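Local coordinates for protein UV damage endonuclease (Sulfolobus acidocaldarius, PDB 3TC3) that probably cuts DNA beside ultraviolet-induced and other lesions, as a manganese-binding TIM-barrel endonuclease of excision repair, at residues A[251-256]-A[287-292]; A[265-270]-A[293-298]; A[271-276]-A[301-306]; A[76-81]-A[117-122]; A[196-201]-A[221-226]. One frame throughout, in Å; residues are numbered along the deposited sequence. Where two conformers were deposited one is given.

Contact 1 (A[251-256]-A[287-292]). With MN (manganese (II) ion), chain C.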
# COMPACT_ATOMS: atom_id res chain seq x y z
N ASP A 251 6.25 5.83 -2.08
CA ASP A 251 6.09 5.86 -0.60
C ASP A 251 7.07 6.83 0.01
O ASP A 251 8.31 6.68 -0.20
CB ASP A 251 6.34 4.51 0.03
CG ASP A 251 5.20 3.49 -0.19
OD1 ASP A 251 4.08 3.83 -0.44
OD2 ASP A 251 5.46 2.30 0.04
N TYR A 252 6.56 7.88 0.67
CA TYR A 252 7.42 8.91 1.24
C TYR A 252 7.50 8.69 2.74
O TYR A 252 6.49 8.69 3.45
CB TYR A 252 6.89 10.33 0.93
CG TYR A 252 7.76 11.38 1.63
CD1 TYR A 252 7.47 11.83 2.96
CD2 TYR A 252 8.86 11.94 0.98
CE1 TYR A 252 8.26 12.78 3.59
CE2 TYR A 252 9.59 12.91 1.54
CZ TYR A 252 9.36 13.31 2.88
OH TYR A 252 10.18 14.26 3.40
N SER A 253 8.71 8.62 3.24
CA SER A 253 8.94 8.65 4.69
C SER A 253 10.22 9.33 5.01
O SER A 253 10.91 9.79 4.12
CB SER A 253 8.94 7.24 5.31
OG SER A 253 8.69 7.44 6.72
N GLU A 254 10.43 9.51 6.33
CA GLU A 254 11.67 10.11 6.79
C GLU A 254 12.14 9.35 8.02
O GLU A 254 11.33 8.68 8.68
CB GLU A 254 11.48 11.58 7.24
CG GLU A 254 10.98 12.52 6.11
CD GLU A 254 10.75 13.86 6.64
OE1 GLU A 254 11.39 14.27 7.64
OE2 GLU A 254 9.94 14.57 6.05
N GLN A 255 13.41 9.52 8.30
CA GLN A 255 13.98 8.95 9.48
C GLN A 255 13.51 9.68 10.72
O GLN A 255 13.59 10.92 10.76
CB GLN A 255 15.49 9.00 9.27
CG GLN A 255 16.23 8.63 10.61
CD GLN A 255 16.07 7.16 10.85
OE1 GLN A 255 16.25 6.34 9.92
NE2 GLN A 255 15.68 6.78 12.08
N GLU A 256 13.01 8.95 11.75
CA GLU A 256 12.79 9.62 13.08
C GLU A 256 14.14 9.93 13.76
O GLU A 256 14.97 9.04 13.91
CB GLU A 256 11.98 8.75 13.98
CG GLU A 256 11.56 9.42 15.33
CD GLU A 256 10.52 10.47 15.21
OE1 GLU A 256 10.31 10.96 14.05
OE2 GLU A 256 9.86 10.76 16.26
N LEU A 287 2.13 9.04 2.17
CA LEU A 287 2.92 9.36 3.38
C LEU A 287 2.94 8.32 4.42
O LEU A 287 1.86 7.88 4.87
CB LEU A 287 2.41 10.67 4.03
CG LEU A 287 2.28 11.80 3.03
CD1 LEU A 287 1.61 13.02 3.74
CD2 LEU A 287 3.68 12.27 2.49
N GLU A 288 4.09 7.76 4.71
CA GLU A 288 4.16 6.68 5.72
C GLU A 288 4.85 7.24 6.96
O GLU A 288 6.12 7.21 7.13
CB GLU A 288 5.04 5.54 5.17
CG GLU A 288 4.40 4.84 3.99
CD GLU A 288 5.14 3.58 3.59
OE1 GLU A 288 6.40 3.63 3.55
OE2 GLU A 288 4.47 2.62 3.20
N VAL A 289 4.05 8.05 7.63
CA VAL A 289 4.53 8.66 8.90
C VAL A 289 3.42 8.45 9.94
O VAL A 289 2.26 8.24 9.66
CB VAL A 289 4.86 10.14 8.70
CG1 VAL A 289 6.23 10.28 7.95
CG2 VAL A 289 3.70 10.94 8.06
N LYS A 290 3.81 8.60 11.21
CA LYS A 290 2.93 8.06 12.19
C LYS A 290 1.74 8.99 12.50
O LYS A 290 0.75 8.48 13.02
CB LYS A 290 3.70 7.91 13.52
CG LYS A 290 4.89 6.89 13.36
CD LYS A 290 4.42 5.51 13.27
CE LYS A 290 5.71 4.62 13.32
NZ LYS A 290 5.61 3.60 12.22
N ASP A 291 1.82 10.28 12.13
CA ASP A 291 0.61 11.13 12.37
C ASP A 291 -0.34 11.25 11.19
O ASP A 291 -1.32 12.04 11.26
CB ASP A 291 1.03 12.57 12.86
CG ASP A 291 1.80 13.38 11.86
OD1 ASP A 291 2.11 12.83 10.75
OD2 ASP A 291 2.08 14.55 12.20
N LYS A 292 -0.13 10.42 10.16
CA LYS A 292 -1.25 10.11 9.19
C LYS A 292 -1.83 11.39 8.60
O LYS A 292 -1.10 12.14 7.92
CB LYS A 292 -2.31 9.18 9.78
CG LYS A 292 -1.66 7.83 10.10
CD LYS A 292 -2.70 6.79 10.58
CE LYS A 292 -2.11 5.45 10.97
NZ LYS A 292 -1.50 4.80 9.73
MN MN C . 7.28 2.07 2.14
O HOH W 1 5.64 0.43 2.70
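Asp-251 and Glu-288 stack their carboxylates, planes 28° apart, beside one manganese. Glu-288 OE1 binds the ion at 2.3 Å, while Asp-251 OD2 lies at 2.8 Å from it, a long metal bond; Glu-195 and Asp-220 complete the protein ligands. Water 1 joins the metal to Glu-288 OE2. Tyr-252, next along, pairs with Leu-287 in a parallel bridge: its O receives Glu-288 N almost straight (2.9 Å, 176°), and its ring carbon CD1 meets Leu-287 CD2 at 3.8 Å. With OG anti to the backbone N (chi1 -160°), Ser-253 donates to Glu-288 O at 2.6 Å, nearly along the C=O axis. An alanine here would remove that hydroxyl and is likely to leave the Glu-288 carbonyl without this donor. Asp-251 OD2 and Glu-288 OE2 come within 3.3 Å without a hydrogen bond; the manganese, the Gln-160 amide on Asp-251 and Arg-78, which bridges both carboxylates, probably offset their repulsion.

Contact 2 (A[265-270]-A[293-298])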
# COMPACT_ATOMS: atom_id res chain seq x y z
N ALA A 265 9.43 8.38 10.78
CA ALA A 265 9.17 9.61 11.47
C ALA A 265 7.74 9.69 12.00
O ALA A 265 6.78 9.14 11.42
CB ALA A 265 9.44 10.76 10.55
N THR A 266 7.64 10.43 13.12
CA THR A 266 6.32 10.61 13.73
C THR A 266 5.53 11.71 12.99
O THR A 266 4.31 11.84 13.22
CB THR A 266 6.46 10.95 15.25
OG1 THR A 266 7.50 11.88 15.45
CG2 THR A 266 6.76 9.66 15.99
N THR A 267 6.22 12.47 12.15
CA THR A 267 5.51 13.46 11.29
C THR A 267 6.49 13.85 10.19
O THR A 267 7.71 13.62 10.35
CB THR A 267 5.17 14.76 12.15
OG1 THR A 267 4.25 15.60 11.39
CG2 THR A 267 6.46 15.61 12.46
N ILE A 268 5.99 14.40 9.10
CA ILE A 268 6.91 14.85 8.06
C ILE A 268 7.53 16.18 8.47
O ILE A 268 6.96 16.99 9.19
CB ILE A 268 6.29 15.04 6.64
CG1 ILE A 268 5.13 16.06 6.68
CG2 ILE A 268 5.77 13.68 6.11
CD1 ILE A 268 4.70 16.33 5.16
N ASN A 269 8.77 16.39 8.00
CA ASN A 269 9.40 17.68 8.16
C ASN A 269 9.18 18.50 6.87
O ASN A 269 9.47 18.04 5.76
CB ASN A 269 10.91 17.44 8.38
CG ASN A 269 11.67 18.76 8.45
OD1 ASN A 269 11.92 19.41 7.43
ND2 ASN A 269 11.98 19.18 9.66
N GLU A 270 8.60 19.67 7.05
CA GLU A 270 8.19 20.42 5.86
C GLU A 270 9.36 20.75 4.96
O GLU A 270 9.19 20.73 3.72
CB GLU A 270 7.47 21.73 6.25
CG GLU A 270 7.43 22.77 5.10
CD GLU A 270 6.60 24.00 5.40
OE1 GLU A 270 6.18 24.19 6.57
OE2 GLU A 270 6.30 24.75 4.46
N GLU A 293 -3.11 11.63 8.80
CA GLU A 293 -3.77 12.76 8.09
C GLU A 293 -3.15 14.14 8.45
O GLU A 293 -3.25 15.04 7.66
CB GLU A 293 -5.31 12.83 8.36
CG GLU A 293 -5.65 13.27 9.80
CD GLU A 293 -5.37 12.24 10.92
OE1 GLU A 293 -5.06 11.02 10.70
OE2 GLU A 293 -5.52 12.65 12.10
N ILE A 294 -2.54 14.25 9.64
CA ILE A 294 -1.95 15.56 10.04
C ILE A 294 -0.75 15.88 9.08
O ILE A 294 -0.64 17.01 8.57
CB ILE A 294 -1.54 15.51 11.49
CG1 ILE A 294 -2.78 15.28 12.43
CG2 ILE A 294 -0.68 16.83 11.85
CD1 ILE A 294 -3.51 16.46 12.88
N SER A 295 0.09 14.88 8.75
CA SER A 295 1.07 15.08 7.75
C SER A 295 0.48 15.25 6.36
O SER A 295 1.08 16.00 5.55
CB SER A 295 2.14 13.94 7.74
OG SER A 295 3.07 14.19 8.78
N ALA A 296 -0.63 14.57 6.03
CA ALA A 296 -1.23 14.75 4.72
C ALA A 296 -1.70 16.19 4.55
O ALA A 296 -1.52 16.76 3.46
CB ALA A 296 -2.39 13.81 4.55
N LEU A 297 -2.20 16.78 5.64
CA LEU A 297 -2.57 18.21 5.58
C LEU A 297 -1.40 19.10 5.35
O LEU A 297 -1.52 20.04 4.56
CB LEU A 297 -3.35 18.66 6.82
CG LEU A 297 -4.70 17.94 6.92
CD1 LEU A 297 -5.31 18.26 8.26
CD2 LEU A 297 -5.64 18.30 5.76
N LYS A 298 -0.24 18.79 5.97
CA LYS A 298 0.97 19.62 5.80
C LYS A 298 1.38 19.45 4.33
O LYS A 298 1.73 20.44 3.64
CB LYS A 298 2.07 19.12 6.72
CG LYS A 298 1.93 19.24 8.30
CD LYS A 298 3.19 18.44 8.95
CE LYS A 298 3.47 18.72 10.39
NZ LYS A 298 4.84 18.10 10.59
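Lys-298 NZ is held by two oxygens of neighbouring residues on the facing loop: it donates to Thr-267 OG1 at 2.7 Å and to Ile-268 O at 2.8 Å, the latter in the carbonyl plane. The lysine leaves the helix with CG anti to its carbonyl carbon (chi1 -67°) and stays extended beyond that atom, which carries the ammonium group out to the loop. Its aliphatic part slides past Ile-268 in the opposite direction, with CD 3.8 Å from Ile-268 CG1. The Thr-267 side chain crosses the lysine at about a right angle. One helical turn earlier, Ser-295 OG accepts the backbone N of Ile-268 (2.9 Å, 164°), while Ser-295 CB packs against Ile-268 CG1 at 3.8 Å. Loop backbone and helix side chains are thus joined through both the N and the O of Ile-268. Asp-291 holds the two hydroxyls from the turn before the helix, OD2 bonding Thr-267 OG1 and OD1 bonding Ser-295 OG. On the C-terminal side of the TIM barrel, the contact ties the loop between strand 249-252 and helix 270-279 to the first turns of helix 293-305. Helix 270-279 starts right after it, with Asn-269 as its N-cap, and the far side of helix 293-305, through Ala-296, lies on strand 22-27.

Contact 3 (A[271-276]-A[301-306])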
# COMPACT_ATOMS: atom_id res chain seq x y z
N GLU A 271 10.52 21.09 5.52
CA GLU A 271 11.62 21.43 4.62
C GLU A 271 12.15 20.18 3.88
O GLU A 271 12.56 20.27 2.72
CB GLU A 271 12.76 22.13 5.43
CG GLU A 271 12.25 23.10 6.60
CD GLU A 271 11.37 24.17 6.07
OE1 GLU A 271 11.71 24.62 4.95
OE2 GLU A 271 10.34 24.56 6.72
N ASN A 272 12.19 19.02 4.55
CA ASN A 272 12.58 17.76 3.88
C ASN A 272 11.59 17.45 2.76
O ASN A 272 11.97 17.03 1.68
CB ASN A 272 12.69 16.59 4.88
CG ASN A 272 13.89 16.71 5.77
OD1 ASN A 272 14.88 17.33 5.42
ND2 ASN A 272 13.81 16.12 6.92
N PHE A 273 10.30 17.62 3.06
CA PHE A 273 9.29 17.31 2.05
C PHE A 273 9.39 18.24 0.87
O PHE A 273 9.29 17.78 -0.29
CB PHE A 273 7.87 17.32 2.72
CG PHE A 273 6.78 16.92 1.77
CD1 PHE A 273 6.67 15.60 1.35
CD2 PHE A 273 5.92 17.90 1.25
CE1 PHE A 273 5.64 15.25 0.40
CE2 PHE A 273 4.91 17.55 0.35
CZ PHE A 273 4.76 16.22 -0.07
N ARG A 274 9.57 19.53 1.18
CA ARG A 274 9.78 20.50 0.07
C ARG A 274 10.99 20.11 -0.78
O ARG A 274 10.95 20.19 -2.02
CB ARG A 274 9.95 21.91 0.64
CG ARG A 274 8.64 22.49 1.10
CD ARG A 274 8.91 23.81 1.87
NE ARG A 274 7.68 24.46 2.21
CZ ARG A 274 7.02 25.27 1.41
NH1 ARG A 274 7.45 25.50 0.17
NH2 ARG A 274 5.87 25.78 1.86
N ARG A 275 12.09 19.68 -0.18
CA ARG A 275 13.26 19.32 -0.97
C ARG A 275 12.98 18.12 -1.86
O ARG A 275 13.40 18.05 -3.05
CB ARG A 275 14.44 19.01 -0.08
CG ARG A 275 15.46 20.16 0.03
CD ARG A 275 16.71 19.69 0.78
NE ARG A 275 16.54 20.06 2.17
CZ ARG A 275 16.28 19.22 3.16
NH1 ARG A 275 16.19 17.91 2.90
NH2 ARG A 275 16.09 19.70 4.40
N PHE A 276 12.19 17.17 -1.34
CA PHE A 276 11.80 16.05 -2.13
C PHE A 276 10.90 16.43 -3.32
O PHE A 276 11.11 15.95 -4.45
CB PHE A 276 11.04 15.06 -1.18
CG PHE A 276 10.69 13.79 -1.85
CD1 PHE A 276 11.67 12.78 -1.97
CD2 PHE A 276 9.42 13.58 -2.34
CE1 PHE A 276 11.40 11.58 -2.54
CE2 PHE A 276 9.12 12.28 -2.99
CZ PHE A 276 10.16 11.35 -3.15
N LYS A 301 -0.78 21.43 1.85
CA LYS A 301 -0.45 22.89 1.99
C LYS A 301 0.81 23.22 1.18
O LYS A 301 0.77 24.17 0.39
CB LYS A 301 -0.30 23.25 3.45
CG LYS A 301 -0.10 24.75 3.72
CD LYS A 301 0.52 24.95 5.12
CE LYS A 301 2.06 24.99 4.95
NZ LYS A 301 2.92 24.88 6.20
N VAL A 302 1.86 22.37 1.25
CA VAL A 302 3.11 22.59 0.49
C VAL A 302 2.81 22.48 -1.00
O VAL A 302 3.25 23.30 -1.80
CB VAL A 302 4.23 21.61 0.97
CG1 VAL A 302 5.41 21.64 0.05
CG2 VAL A 302 4.63 21.90 2.41
N LEU A 303 2.09 21.43 -1.40
CA LEU A 303 1.90 21.20 -2.83
C LEU A 303 1.07 22.30 -3.48
O LEU A 303 1.31 22.61 -4.64
CB LEU A 303 1.26 19.83 -3.16
CG LEU A 303 2.19 18.69 -2.76
CD1 LEU A 303 1.49 17.39 -2.88
CD2 LEU A 303 3.39 18.63 -3.63
N LYS A 304 0.13 22.88 -2.73
CA LYS A 304 -0.73 23.93 -3.27
C LYS A 304 0.17 25.14 -3.51
O LYS A 304 0.09 25.82 -4.55
CB LYS A 304 -1.86 24.29 -2.29
CG LYS A 304 -3.03 23.30 -2.31
CD LYS A 304 -4.05 23.47 -1.15
CE LYS A 304 -4.99 24.62 -1.43
NZ LYS A 304 -6.26 24.52 -0.66
N GLU A 305 1.03 25.41 -2.54
CA GLU A 305 1.96 26.53 -2.65
C GLU A 305 2.90 26.39 -3.82
O GLU A 305 3.21 27.38 -4.49
CB GLU A 305 2.66 26.78 -1.34
CG GLU A 305 3.63 27.92 -1.45
CD GLU A 305 4.82 27.70 -0.58
OE1 GLU A 305 4.57 27.52 0.63
OE2 GLU A 305 5.99 27.73 -1.10
N LEU A 306 3.30 25.18 -4.12
CA LEU A 306 4.20 24.90 -5.22
C LEU A 306 3.47 24.65 -6.55
O LEU A 306 4.09 24.25 -7.53
CB LEU A 306 5.10 23.72 -4.87
CG LEU A 306 6.08 23.87 -3.72
CD1 LEU A 306 6.69 22.49 -3.47
CD2 LEU A 306 7.18 24.97 -4.00
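Arg-274 carries CG anti to its carbonyl carbon (chi1 -75°) and runs extended to NE, while Glu-305 has CG anti to the backbone N and bends at chi2; together these torsions bring the carboxylate to the guanidinium edge, planes 30° apart, in a two-pronged salt bridge. NH1 of Arg-274 donates to Glu-305 OE2 at 3.0 Å, and NH2 of Arg-274 reaches Glu-305 OE1 at a modelled 2.5 Å, so short that the exact length is doubtful. Glu-305 OE2 is met from above the carboxylate plane. Val-302 slips beneath, its CG1 over one face of the guanidinium and 3.5 Å from Arg-274 CG. On the inner side the edge of the Phe-273 ring takes Val-302 CG1 (4.0 Å from CD2) and Leu-303 CG (4.3 Å from CE2). A methionine in place of Arg-274 would probably leave Glu-305 without its charged mate and deprive Glu-270 of its partner at NE. The axes of the two helix segments cross at -43° and approach to 10.7 Å, on the outside of the barrel before and after strand 283-287. Phe-273 packs edge-to-face with Tyr-252 of strand 249-252, and Leu-303 lies on Met-22 and Val-24 of strand 22-27.

Contact 4 (A[76-81]-A[117-122])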
# COMPACT_ATOMS: atom_id res chain seq x y z
N PHE A 76 -5.47 10.25 -2.60
CA PHE A 76 -4.83 8.89 -2.61
C PHE A 76 -5.07 8.34 -1.17
O PHE A 76 -5.06 9.07 -0.17
CB PHE A 76 -3.29 9.15 -2.93
CG PHE A 76 -2.42 7.90 -3.11
CD1 PHE A 76 -2.96 6.59 -3.35
CD2 PHE A 76 -1.01 8.12 -3.13
CE1 PHE A 76 -2.04 5.53 -3.57
CE2 PHE A 76 -0.09 7.07 -3.32
CZ PHE A 76 -0.63 5.73 -3.57
N PHE A 77 -5.30 7.02 -1.07
CA PHE A 77 -5.48 6.41 0.25
C PHE A 77 -5.03 4.97 0.21
O PHE A 77 -5.21 4.29 -0.80
CB PHE A 77 -6.98 6.46 0.66
CG PHE A 77 -7.17 6.16 2.11
CD1 PHE A 77 -6.69 7.05 3.12
CD2 PHE A 77 -7.85 4.95 2.53
CE1 PHE A 77 -6.81 6.66 4.48
CE2 PHE A 77 -7.99 4.63 3.91
CZ PHE A 77 -7.49 5.54 4.90
N ARG A 78 -4.47 4.52 1.32
CA ARG A 78 -4.07 3.09 1.50
C ARG A 78 -5.10 2.44 2.40
O ARG A 78 -5.15 2.71 3.59
CB ARG A 78 -2.61 2.85 1.98
CG ARG A 78 -2.30 1.29 1.92
CD ARG A 78 -0.87 1.03 2.56
NE ARG A 78 0.19 1.69 1.74
CZ ARG A 78 1.40 1.92 2.30
NH1 ARG A 78 1.65 1.54 3.54
NH2 ARG A 78 2.31 2.48 1.61
N ILE A 79 -5.99 1.63 1.83
CA ILE A 79 -7.06 0.97 2.64
C ILE A 79 -6.44 -0.08 3.56
O ILE A 79 -5.56 -0.86 3.16
CB ILE A 79 -8.07 0.33 1.71
CG1 ILE A 79 -8.79 1.43 0.94
CG2 ILE A 79 -9.09 -0.53 2.53
CD1 ILE A 79 -9.84 0.87 -0.12
N SER A 80 -6.91 -0.05 4.81
CA SER A 80 -6.39 -0.98 5.79
C SER A 80 -6.65 -2.46 5.43
O SER A 80 -7.76 -2.80 4.97
CB SER A 80 -7.10 -0.71 7.16
OG SER A 80 -6.71 -1.75 8.07
N SER A 81 -5.66 -3.30 5.64
CA SER A 81 -5.82 -4.79 5.47
C SER A 81 -6.73 -5.35 6.53
O SER A 81 -7.24 -6.49 6.37
CB SER A 81 -4.48 -5.50 5.46
OG SER A 81 -3.70 -4.95 4.40
N ARG A 117 -7.23 7.55 -5.82
CA ARG A 117 -6.33 6.40 -6.14
C ARG A 117 -6.22 5.57 -4.89
O ARG A 117 -6.14 6.12 -3.81
CB ARG A 117 -4.97 6.94 -6.49
CG ARG A 117 -3.95 5.98 -7.03
CD ARG A 117 -3.81 6.08 -8.49
NE ARG A 117 -3.00 5.02 -9.06
CZ ARG A 117 -1.75 5.16 -9.51
NH1 ARG A 117 -1.03 6.30 -9.38
NH2 ARG A 117 -1.26 4.08 -10.15
N ILE A 118 -6.14 4.25 -5.07
CA ILE A 118 -6.15 3.33 -3.89
C ILE A 118 -4.96 2.34 -3.94
O ILE A 118 -4.64 1.73 -5.00
CB ILE A 118 -7.48 2.50 -3.90
CG1 ILE A 118 -8.69 3.42 -3.58
CG2 ILE A 118 -7.45 1.38 -2.88
CD1 ILE A 118 -8.59 4.17 -2.23
N SER A 119 -4.35 2.14 -2.80
CA SER A 119 -3.38 1.06 -2.67
C SER A 119 -3.72 0.27 -1.38
O SER A 119 -4.60 0.69 -0.58
CB SER A 119 -1.95 1.57 -2.57
OG SER A 119 -1.80 2.34 -1.39
N MET A 120 -3.15 -0.94 -1.27
CA MET A 120 -3.21 -1.71 -0.04
C MET A 120 -1.85 -2.33 0.11
O MET A 120 -1.20 -2.68 -0.88
CB MET A 120 -4.26 -2.83 -0.05
CG MET A 120 -5.73 -2.26 -0.23
SD MET A 120 -6.95 -3.64 -0.07
CE MET A 120 -6.89 -3.88 1.73
N HIS A 121 -1.47 -2.62 1.38
CA HIS A 121 -0.16 -3.30 1.65
C HIS A 121 -0.46 -4.37 2.69
O HIS A 121 -0.63 -4.10 3.87
CB HIS A 121 0.80 -2.24 2.25
CG HIS A 121 2.16 -2.76 2.70
ND1 HIS A 121 2.37 -3.39 3.86
CD2 HIS A 121 3.43 -2.56 2.14
CE1 HIS A 121 3.69 -3.64 4.03
NE2 HIS A 121 4.35 -3.11 2.99
N PRO A 122 -0.44 -5.61 2.27
CA PRO A 122 -0.70 -6.71 3.22
C PRO A 122 0.33 -6.85 4.33
O PRO A 122 0.05 -7.54 5.31
CB PRO A 122 -0.71 -8.00 2.36
CG PRO A 122 -0.58 -7.56 1.09
CD PRO A 122 -0.33 -6.07 0.89
O HOH W 2 -3.32 -2.28 3.49
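Phe-76 lays its ring alongside the start of Arg-117, both side chains pointing the same way, with CD1 of Phe-76 3.7 Å from Arg-117 CB and the carbonyl O of Arg-117 in plane at the ring edge. Further along that face, Ser-119 OG lies 3.5 Å from Arg-78 CB, at the edge of the guanidinium and in its plane. The opposite face is apolar: Ile-79 CD1 meets Ile-118 CG2 at 3.7 Å, and Met-120, bent at chi3 (75°), brings CE to 3.5 Å from Ser-80 O. Strands 76-78 and 117-120 are adjacent staves of the eight-stranded TIM barrel, running parallel in sense, their segment axes 19° apart. Their ladder runs from Phe-77 N to Arg-117 O (3.0 Å), from Ser-119 N to Phe-77 O (3.1 Å) and from Ile-79 N to Ser-119 O (2.9 Å). The Phe-76, Arg-78 and Ser-119 side chains touch Met-286 of strand 283-287 across the barrel interior, where the Arg-78 guanidinium reaches the metal-binding carboxylates. On the outer face Phe-77 packs on helix 48-71 and Ile-118 on helix 133-153. Beyond the ladder, water 2 bonds Ile-79 O, Ser-81 OG and the backbone N of His-121, while Ser-81 OG also bonds His-146.

Contact 5 (A[196-201]-A[221-226])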
# COMPACT_ATOMS: atom_id res chain seq x y z
N ASN A 196 10.89 -1.57 -2.88
CA ASN A 196 12.18 -1.82 -2.35
C ASN A 196 12.15 -1.79 -0.82
O ASN A 196 11.38 -0.99 -0.24
CB ASN A 196 13.20 -0.81 -2.94
CG ASN A 196 12.84 0.66 -2.64
OD1 ASN A 196 11.76 1.08 -3.02
ND2 ASN A 196 13.71 1.39 -1.91
N ASP A 197 12.99 -2.60 -0.22
CA ASP A 197 13.13 -2.54 1.27
C ASP A 197 14.47 -2.03 1.73
O ASP A 197 15.37 -1.83 0.90
CB ASP A 197 12.69 -3.90 1.85
CG ASP A 197 13.71 -4.99 1.58
OD1 ASP A 197 14.73 -5.06 2.34
OD2 ASP A 197 13.56 -5.83 0.66
N ASP A 198 14.66 -1.92 3.08
CA ASP A 198 15.88 -1.30 3.53
C ASP A 198 16.92 -2.29 3.99
O ASP A 198 18.00 -1.92 4.46
CB ASP A 198 15.55 -0.27 4.64
CG ASP A 198 14.86 -0.88 5.85
OD1 ASP A 198 14.37 -2.00 5.85
OD2 ASP A 198 14.76 -0.15 6.87
N LYS A 199 16.63 -3.59 3.81
CA LYS A 199 17.53 -4.62 4.26
C LYS A 199 18.15 -5.51 3.17
O LYS A 199 19.35 -5.83 3.27
CB LYS A 199 16.86 -5.54 5.29
CG LYS A 199 16.28 -4.87 6.49
CD LYS A 199 17.35 -4.34 7.50
CE LYS A 199 16.72 -3.87 8.87
NZ LYS A 199 15.33 -3.30 8.71
N VAL A 200 17.40 -5.89 2.16
CA VAL A 200 17.87 -6.85 1.20
C VAL A 200 17.61 -6.48 -0.26
O VAL A 200 18.55 -6.44 -1.02
CB VAL A 200 17.22 -8.23 1.43
CG1 VAL A 200 17.78 -9.26 0.37
CG2 VAL A 200 17.66 -8.73 2.85
N PHE A 201 16.35 -6.16 -0.57
CA PHE A 201 15.99 -5.97 -1.97
C PHE A 201 15.90 -4.48 -2.35
O PHE A 201 14.95 -3.77 -2.00
CB PHE A 201 14.67 -6.70 -2.35
CG PHE A 201 14.83 -8.16 -2.23
CD1 PHE A 201 15.66 -8.87 -3.15
CD2 PHE A 201 14.29 -8.86 -1.10
CE1 PHE A 201 15.88 -10.26 -2.98
CE2 PHE A 201 14.54 -10.24 -0.92
CZ PHE A 201 15.27 -10.94 -1.85
N ASN A 221 11.38 6.16 -0.61
CA ASN A 221 12.59 7.02 -0.55
C ASN A 221 13.47 6.71 0.69
O ASN A 221 14.67 6.71 0.55
CB ASN A 221 12.23 8.47 -0.60
CG ASN A 221 11.50 8.95 0.60
OD1 ASN A 221 10.58 8.28 1.14
ND2 ASN A 221 11.88 10.16 1.05
N LEU A 222 12.87 6.49 1.86
CA LEU A 222 13.70 6.24 3.06
C LEU A 222 14.42 4.91 2.84
O LEU A 222 15.61 4.82 3.09
CB LEU A 222 12.78 6.18 4.28
CG LEU A 222 13.49 5.81 5.60
CD1 LEU A 222 14.56 6.82 5.92
CD2 LEU A 222 12.45 5.75 6.74
N HIS A 223 13.72 3.89 2.29
CA HIS A 223 14.42 2.63 2.10
C HIS A 223 15.57 2.73 1.14
O HIS A 223 16.64 2.11 1.33
CB HIS A 223 13.45 1.57 1.61
CG HIS A 223 12.32 1.23 2.57
ND1 HIS A 223 11.27 0.45 2.17
CD2 HIS A 223 12.06 1.64 3.87
CE1 HIS A 223 10.36 0.32 3.18
NE2 HIS A 223 10.81 1.06 4.23
N HIS A 224 15.35 3.47 0.07
CA HIS A 224 16.43 3.68 -0.90
C HIS A 224 17.58 4.43 -0.30
O HIS A 224 18.73 4.10 -0.60
CB HIS A 224 15.82 4.45 -2.08
CG HIS A 224 16.85 4.78 -3.18
ND1 HIS A 224 17.32 3.83 -4.04
CD2 HIS A 224 17.49 5.98 -3.52
CE1 HIS A 224 18.26 4.41 -4.88
NE2 HIS A 224 18.33 5.72 -4.57
N SER A 225 17.31 5.42 0.56
CA SER A 225 18.38 6.20 1.15
C SER A 225 19.28 5.25 1.96
O SER A 225 20.53 5.46 2.08
CB SER A 225 17.82 7.30 2.03
OG SER A 225 17.32 6.85 3.29
N ILE A 226 18.67 4.20 2.53
CA ILE A 226 19.40 3.25 3.41
C ILE A 226 20.14 2.14 2.60
O ILE A 226 21.26 1.76 2.90
CB ILE A 226 18.46 2.62 4.44
CG1 ILE A 226 17.95 3.76 5.37
CG2 ILE A 226 19.12 1.47 5.28
CD1 ILE A 226 16.87 3.22 6.35
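A loop and a short helix at the C-terminal mouth of the TIM barrel meet here beside the manganese site: the loop after strand 192-195, which contains an Asx turn, and helix 221-226, which follows strand 217-220. Between them His-223 ND1 donates to Asn-196 O (2.8 Å, 164°), and the acceptor lies in the imidazole plane, fixing the ring's rotation. Asn-196 turns its amide 71° from that ring and brings ND2 to 3.5 Å from His-223 CB, while its OD1 accepts Asp-220 N. Its CG sits between backbone N and carbonyl carbon (chi1 59°), which swings the amide toward the helix start. Asp-198 and Ile-226 lie side by side pointing the same way, Ile-226 CG2 being 3.7 Å from Asp-198 O. The turn is held by Asp-197, whose OD1 accepts Lys-199 N and Val-200 N, each at 2.8 Å, from the anti and the syn side, while OD2 takes Phe-201 N. Through Asn-196 and the bond from His-223 N to Asp-220, the contact closes round a metal ligand, with the His-223 side chain about 4 Å from the manganese at nearest atoms. Outward, Asn-196 and His-224 touch Val-203 of helix 203-213, and Phe-201 packs on helix 170-181.

How the contacts relate
Contacts 1 and 4 are the buried ones: contact 4 is nearest the chain centre and joins strands two and three by regular ladder bonds, contact 1 joins strands seven and eight, and Arg-78 links them across the barrel. Contacts 2, 3 and 5 are only partly buried. Contacts 2 and 3 share helix 293-305, but contact 2 relies on hydroxyls and a lysine gripping loop backbone, whereas contact 3 sets apolar packing inside and a salt bridge toward the surface. Contact 5 lies at the barrel mouth next to the manganese, which contact 1 ligates directly; Asn-221 joins the two by bonding Ser-253 N and Asp-251 O.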